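PDB 5HPZ: water-soluble chlorophyll protein from Brassicaceae, which binds chlorophyll in a water-soluble assembly of four chains and, being akin to Kunitz-type inhibitors, may also inhibit endopeptidases. Local coordinates for residues Lys13-Ser25 with Asp163-Asp175. Sequence-based numbering, arbitrary orientation.
Sequences KRGAKYFIQPAKS and DAKTLFVKFVKVD
Ile20 meets Val169 and Phe171 at the apolar centre of the strand pair 18-22/169-173: its CG2 lies 3.6 Å from Val169 CB, while CG1 approaches the Phe171 ring at its edge, 4.0 Å from CD1. Phe60 packs edge-to-face on Phe171, and Val58 and Leu30 adjoin Ile20. Tyr18 lies on the same face as Ile20 and Phe171. With CG beside the backbone N (chi1 -58°), its ring crosses the Lys173 side chain obliquely, CD2 3.5 Å from Lys173 CA and CE2 against Lys173 CD, and the hydroxyl accepts a nearly straight bond (172°) from Lys13 N. A phenylalanine here would probably keep the ring packing but leave Lys13 N without this acceptor, so that the start of the turn 13-16 loses its tie to the strand. On the other face Phe19 is covered by Val174, whose CG2 sits over the ring centre, a CH-pi contact 3.8 Å from the centroid; Tyr52 of a second subunit packs on both residues. Backbone bonds pair Phe19 with Val172 and Gln21 with Lys170 in both directions, and Gln21 N to Lys170 O is almost straight. At the polar edge, Lys170 NZ curls back to a weak 3.3 Å bond with Gln21 OE1, whereas Gln21 NE2 is held by Pro54 O. Strand axes at 151° confirm antiparallel pairing of the chain's first and last strands, the terminal closure characteristic of the Kunitz-type beta-trefoil.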
loop_
_atom_site.group_PDB
_atom_site.type_symbol
_atom_site.label_atom_id
_atom_site.label_comp_id
_atom_site.label_asym_id
_atom_site.label_seq_id
_atom_site.Cartn_x
_atom_site.Cartn_y
_atom_site.Cartn_z
ATOM N N LYS A 13 -12.917 -27.582 -20.774
ATOM C CA LYS A 13 -14.295 -27.193 -21.108
ATOM C C LYS A 13 -14.406 -25.656 -21.184
ATOM O O LYS A 13 -13.952 -25.000 -20.271
ATOM C CB LYS A 13 -15.280 -27.783 -20.069
ATOM N N ARG A 14 -14.922 -25.121 -22.303
ATOM C CA ARG A 14 -15.309 -23.705 -22.456
ATOM C C ARG A 14 -16.041 -23.259 -21.204
ATOM O O ARG A 14 -16.818 -24.037 -20.640
ATOM C CB ARG A 14 -16.256 -23.522 -23.664
ATOM N N GLY A 15 -15.781 -22.038 -20.723
ATOM C CA GLY A 15 -16.519 -21.491 -19.566
ATOM C C GLY A 15 -16.271 -22.119 -18.190
ATOM O O GLY A 15 -16.652 -21.559 -17.170
ATOM N N ALA A 16 -15.630 -23.272 -18.135
ATOM C CA ALA A 16 -15.295 -23.874 -16.869
ATOM C C ALA A 16 -13.985 -23.260 -16.284
ATOM O O ALA A 16 -13.151 -22.679 -17.000
ATOM C CB ALA A 16 -15.151 -25.390 -17.039
ATOM N N LYS A 17 -13.819 -23.457 -14.980
ATOM C CA LYS A 17 -12.721 -22.880 -14.230
ATOM C C LYS A 17 -11.427 -23.694 -14.150
ATOM O O LYS A 17 -11.397 -24.861 -13.674
ATOM C CB LYS A 17 -13.199 -22.524 -12.834
ATOM C CG LYS A 17 -14.126 -21.316 -12.834
ATOM C CD LYS A 17 -14.160 -20.685 -11.467
ATOM C CE LYS A 17 -15.285 -19.674 -11.354
ATOM N NZ LYS A 17 -16.353 -20.178 -10.458
ATOM N N TYR A 18 -10.344 -23.039 -14.592
ATOM C CA TYR A 18 -8.991 -23.545 -14.471
ATOM C C TYR A 18 -7.992 -22.546 -13.881
ATOM O O TYR A 18 -8.030 -21.359 -14.195
ATOM C CB TYR A 18 -8.505 -23.949 -15.837
ATOM C CG TYR A 18 -9.400 -24.982 -16.445
ATOM C CD1 TYR A 18 -10.575 -24.602 -17.127
ATOM C CD2 TYR A 18 -9.101 -26.322 -16.346
ATOM C CE1 TYR A 18 -11.436 -25.548 -17.667
ATOM C CE2 TYR A 18 -9.952 -27.283 -16.885
ATOM C CZ TYR A 18 -11.121 -26.890 -17.546
ATOM O OH TYR A 18 -11.983 -27.839 -18.092
ATOM N N PHE A 19 -7.118 -23.047 -13.010
ATOM C CA PHE A 19 -5.865 -22.355 -12.676
ATOM C C PHE A 19 -4.873 -22.511 -13.854
ATOM O O PHE A 19 -4.770 -23.593 -14.452
ATOM C CB PHE A 19 -5.194 -22.971 -11.483
ATOM C CG PHE A 19 -6.049 -23.055 -10.252
ATOM C CD1 PHE A 19 -6.489 -21.900 -9.609
ATOM C CD2 PHE A 19 -6.369 -24.301 -9.712
ATOM C CE1 PHE A 19 -7.244 -21.982 -8.444
ATOM C CE2 PHE A 19 -7.140 -24.395 -8.566
ATOM C CZ PHE A 19 -7.578 -23.233 -7.929
ATOM N N ILE A 20 -4.147 -21.446 -14.183
ATOM C CA ILE A 20 -2.995 -21.571 -15.068
ATOM C C ILE A 20 -1.692 -21.655 -14.246
ATOM O O ILE A 20 -1.332 -20.729 -13.514
ATOM C CB ILE A 20 -2.882 -20.430 -16.074
ATOM C CG1 ILE A 20 -4.138 -20.362 -16.969
ATOM C CG2 ILE A 20 -1.686 -20.683 -16.970
ATOM C CD1 ILE A 20 -4.243 -19.117 -17.830
ATOM N N GLN A 21 -0.991 -22.769 -14.371
ATOM C CA GLN A 21 0.163 -23.012 -13.532
ATOM C C GLN A 21 1.396 -23.266 -14.391
ATOM O O GLN A 21 1.358 -24.133 -15.232
ATOM C CB GLN A 21 -0.138 -24.154 -12.607
ATOM C CG GLN A 21 -0.876 -23.619 -11.370
ATOM C CD GLN A 21 -1.413 -24.707 -10.496
ATOM O OE1 GLN A 21 -0.982 -25.854 -10.593
ATOM N NE2 GLN A 21 -2.354 -24.375 -9.654
ATOM N N PRO A 22 2.448 -22.444 -14.225
ATOM C CA PRO A 22 3.644 -22.593 -15.023
ATOM C C PRO A 22 4.300 -23.913 -14.772
ATOM O O PRO A 22 4.521 -24.254 -13.633
ATOM C CB PRO A 22 4.545 -21.441 -14.546
ATOM C CG PRO A 22 3.593 -20.418 -14.075
ATOM C CD PRO A 22 2.504 -21.212 -13.419
ATOM N N ALA A 23 4.590 -24.647 -15.832
ATOM C CA ALA A 23 5.201 -25.951 -15.682
ATOM C C ALA A 23 6.583 -25.845 -15.020
ATOM O O ALA A 23 7.242 -24.799 -15.028
ATOM C CB ALA A 23 5.296 -26.627 -17.032
ATOM N N LYS A 24 7.003 -26.945 -14.410
ATOM C CA LYS A 24 8.349 -27.063 -13.872
ATOM C C LYS A 24 8.781 -25.780 -13.119
ATOM O O LYS A 24 9.811 -25.192 -13.424
ATOM C CB LYS A 24 9.326 -27.416 -15.007
ATOM N N SER A 25 7.992 -25.364 -12.128
ATOM C CA SER A 25 8.304 -24.178 -11.314
ATOM C C SER A 25 8.138 -24.420 -9.795
ATOM O O SER A 25 7.237 -25.152 -9.404
ATOM C CB SER A 25 7.381 -23.019 -11.739
ATOM O OG SER A 25 7.663 -21.873 -10.971
ATOM N N ASP A 163 12.088 -16.327 -28.011
ATOM C CA ASP A 163 11.768 -17.722 -27.726
ATOM C C ASP A 163 12.286 -18.162 -26.333
ATOM O O ASP A 163 11.710 -19.054 -25.713
ATOM C CB ASP A 163 12.373 -18.679 -28.804
ATOM C CG ASP A 163 11.656 -18.619 -30.173
ATOM O OD1 ASP A 163 10.560 -18.036 -30.302
ATOM O OD2 ASP A 163 12.179 -19.202 -31.159
ATOM N N ALA A 164 13.384 -17.582 -25.855
ATOM C CA ALA A 164 13.922 -17.991 -24.558
ATOM C C ALA A 164 13.004 -17.497 -23.377
ATOM O O ALA A 164 13.157 -17.918 -22.226
ATOM C CB ALA A 164 15.322 -17.453 -24.396
ATOM N N LYS A 165 12.054 -16.606 -23.669
ATOM C CA LYS A 165 11.209 -16.081 -22.633
ATOM C C LYS A 165 9.838 -16.726 -22.531
ATOM O O LYS A 165 9.059 -16.367 -21.637
ATOM C CB LYS A 165 11.052 -14.599 -22.776
ATOM C CG LYS A 165 12.316 -13.846 -22.453
ATOM C CD LYS A 165 11.969 -12.392 -22.499
ATOM C CE LYS A 165 13.236 -11.591 -22.399
ATOM N NZ LYS A 165 13.079 -10.350 -23.163
ATOM N N THR A 166 9.545 -17.684 -23.397
ATOM C CA THR A 166 8.217 -18.319 -23.406
ATOM C C THR A 166 7.839 -18.898 -22.044
ATOM O O THR A 166 8.671 -19.468 -21.346
ATOM C CB THR A 166 8.194 -19.392 -24.467
ATOM O OG1 THR A 166 8.361 -18.721 -25.720
ATOM C CG2 THR A 166 6.850 -20.161 -24.478
ATOM N N LEU A 167 6.589 -18.681 -21.666
ATOM C CA LEU A 167 6.025 -19.238 -20.441
ATOM C C LEU A 167 5.297 -20.514 -20.765
ATOM O O LEU A 167 4.299 -20.480 -21.485
ATOM C CB LEU A 167 5.062 -18.234 -19.799
ATOM C CG LEU A 167 4.414 -18.792 -18.508
ATOM C CD1 LEU A 167 5.454 -19.046 -17.417
ATOM C CD2 LEU A 167 3.389 -17.745 -18.069
ATOM N N PHE A 168 5.779 -21.628 -20.218
ATOM C CA PHE A 168 5.141 -22.912 -20.396
ATOM C C PHE A 168 4.204 -23.204 -19.228
ATOM O O PHE A 168 4.604 -23.071 -18.057
ATOM C CB PHE A 168 6.211 -24.003 -20.606
ATOM C CG PHE A 168 7.050 -23.761 -21.832
ATOM C CD1 PHE A 168 6.510 -23.928 -23.096
ATOM C CD2 PHE A 168 8.369 -23.318 -21.724
ATOM C CE1 PHE A 168 7.269 -23.684 -24.229
ATOM C CE2 PHE A 168 9.120 -23.055 -22.861
ATOM C CZ PHE A 168 8.578 -23.252 -24.108
ATOM N N VAL A 169 2.980 -23.610 -19.554
ATOM C CA VAL A 169 1.928 -23.790 -18.547
ATOM C C VAL A 169 1.175 -25.079 -18.668
ATOM O O VAL A 169 1.138 -25.694 -19.700
ATOM C CB VAL A 169 0.845 -22.640 -18.635
ATOM C CG1 VAL A 169 1.528 -21.299 -18.488
ATOM C CG2 VAL A 169 0.082 -22.671 -19.982
ATOM N N LYS A 170 0.480 -25.393 -17.601
ATOM C CA LYS A 170 -0.523 -26.414 -17.648
ATOM C C LYS A 170 -1.802 -25.838 -16.990
ATOM O O LYS A 170 -1.749 -24.787 -16.286
ATOM C CB LYS A 170 0.009 -27.668 -16.990
ATOM C CG LYS A 170 0.399 -27.483 -15.538
ATOM C CD LYS A 170 1.070 -28.746 -15.003
ATOM C CE LYS A 170 0.658 -29.030 -13.557
ATOM N NZ LYS A 170 0.682 -27.857 -12.635
ATOM N N PHE A 171 -2.933 -26.483 -17.277
ATOM C CA PHE A 171 -4.240 -26.013 -16.867
ATOM C C PHE A 171 -4.784 -26.968 -15.842
ATOM O O PHE A 171 -4.888 -28.188 -16.079
ATOM C CB PHE A 171 -5.151 -25.960 -18.069
ATOM C CG PHE A 171 -4.629 -25.085 -19.177
ATOM C CD1 PHE A 171 -4.537 -23.710 -19.029
ATOM C CD2 PHE A 171 -4.204 -25.636 -20.375
ATOM C CE1 PHE A 171 -4.031 -22.913 -20.052
ATOM C CE2 PHE A 171 -3.714 -24.846 -21.414
ATOM C CZ PHE A 171 -3.611 -23.485 -21.240
ATOM N N VAL A 172 -5.122 -26.428 -14.695
ATOM C CA VAL A 172 -5.457 -27.271 -13.573
ATOM C C VAL A 172 -6.894 -26.961 -13.224
ATOM O O VAL A 172 -7.209 -25.823 -12.797
ATOM C CB VAL A 172 -4.534 -26.979 -12.412
ATOM C CG1 VAL A 172 -4.958 -27.756 -11.171
ATOM C CG2 VAL A 172 -3.113 -27.316 -12.832
ATOM N N LYS A 173 -7.747 -27.962 -13.428
ATOM C CA LYS A 173 -9.185 -27.825 -13.228
ATOM C C LYS A 173 -9.479 -27.420 -11.817
ATOM O O LYS A 173 -8.915 -27.989 -10.871
ATOM C CB LYS A 173 -9.864 -29.177 -13.481
ATOM C CG LYS A 173 -11.352 -29.216 -13.163
ATOM C CD LYS A 173 -12.183 -28.919 -14.388
ATOM C CE LYS A 173 -13.683 -29.065 -14.137
ATOM N NZ LYS A 173 -14.353 -28.438 -15.305
ATOM N N VAL A 174 -10.353 -26.434 -11.659
ATOM C CA VAL A 174 -10.747 -26.013 -10.337
ATOM C C VAL A 174 -11.774 -27.022 -9.827
ATOM O O VAL A 174 -12.815 -27.213 -10.455
ATOM C CB VAL A 174 -11.300 -24.571 -10.352
ATOM C CG1 VAL A 174 -11.916 -24.222 -9.028
ATOM C CG2 VAL A 174 -10.195 -23.564 -10.684
ATOM N N ASP A 175 -11.449 -27.655 -8.701
ATOM C CA ASP A 175 -12.208 -28.779 -8.137
ATOM C C ASP A 175 -12.730 -28.391 -6.754
ATOM O O ASP A 175 -13.692 -27.638 -6.647
ATOM C CB ASP A 175 -11.320 -30.039 -8.029
#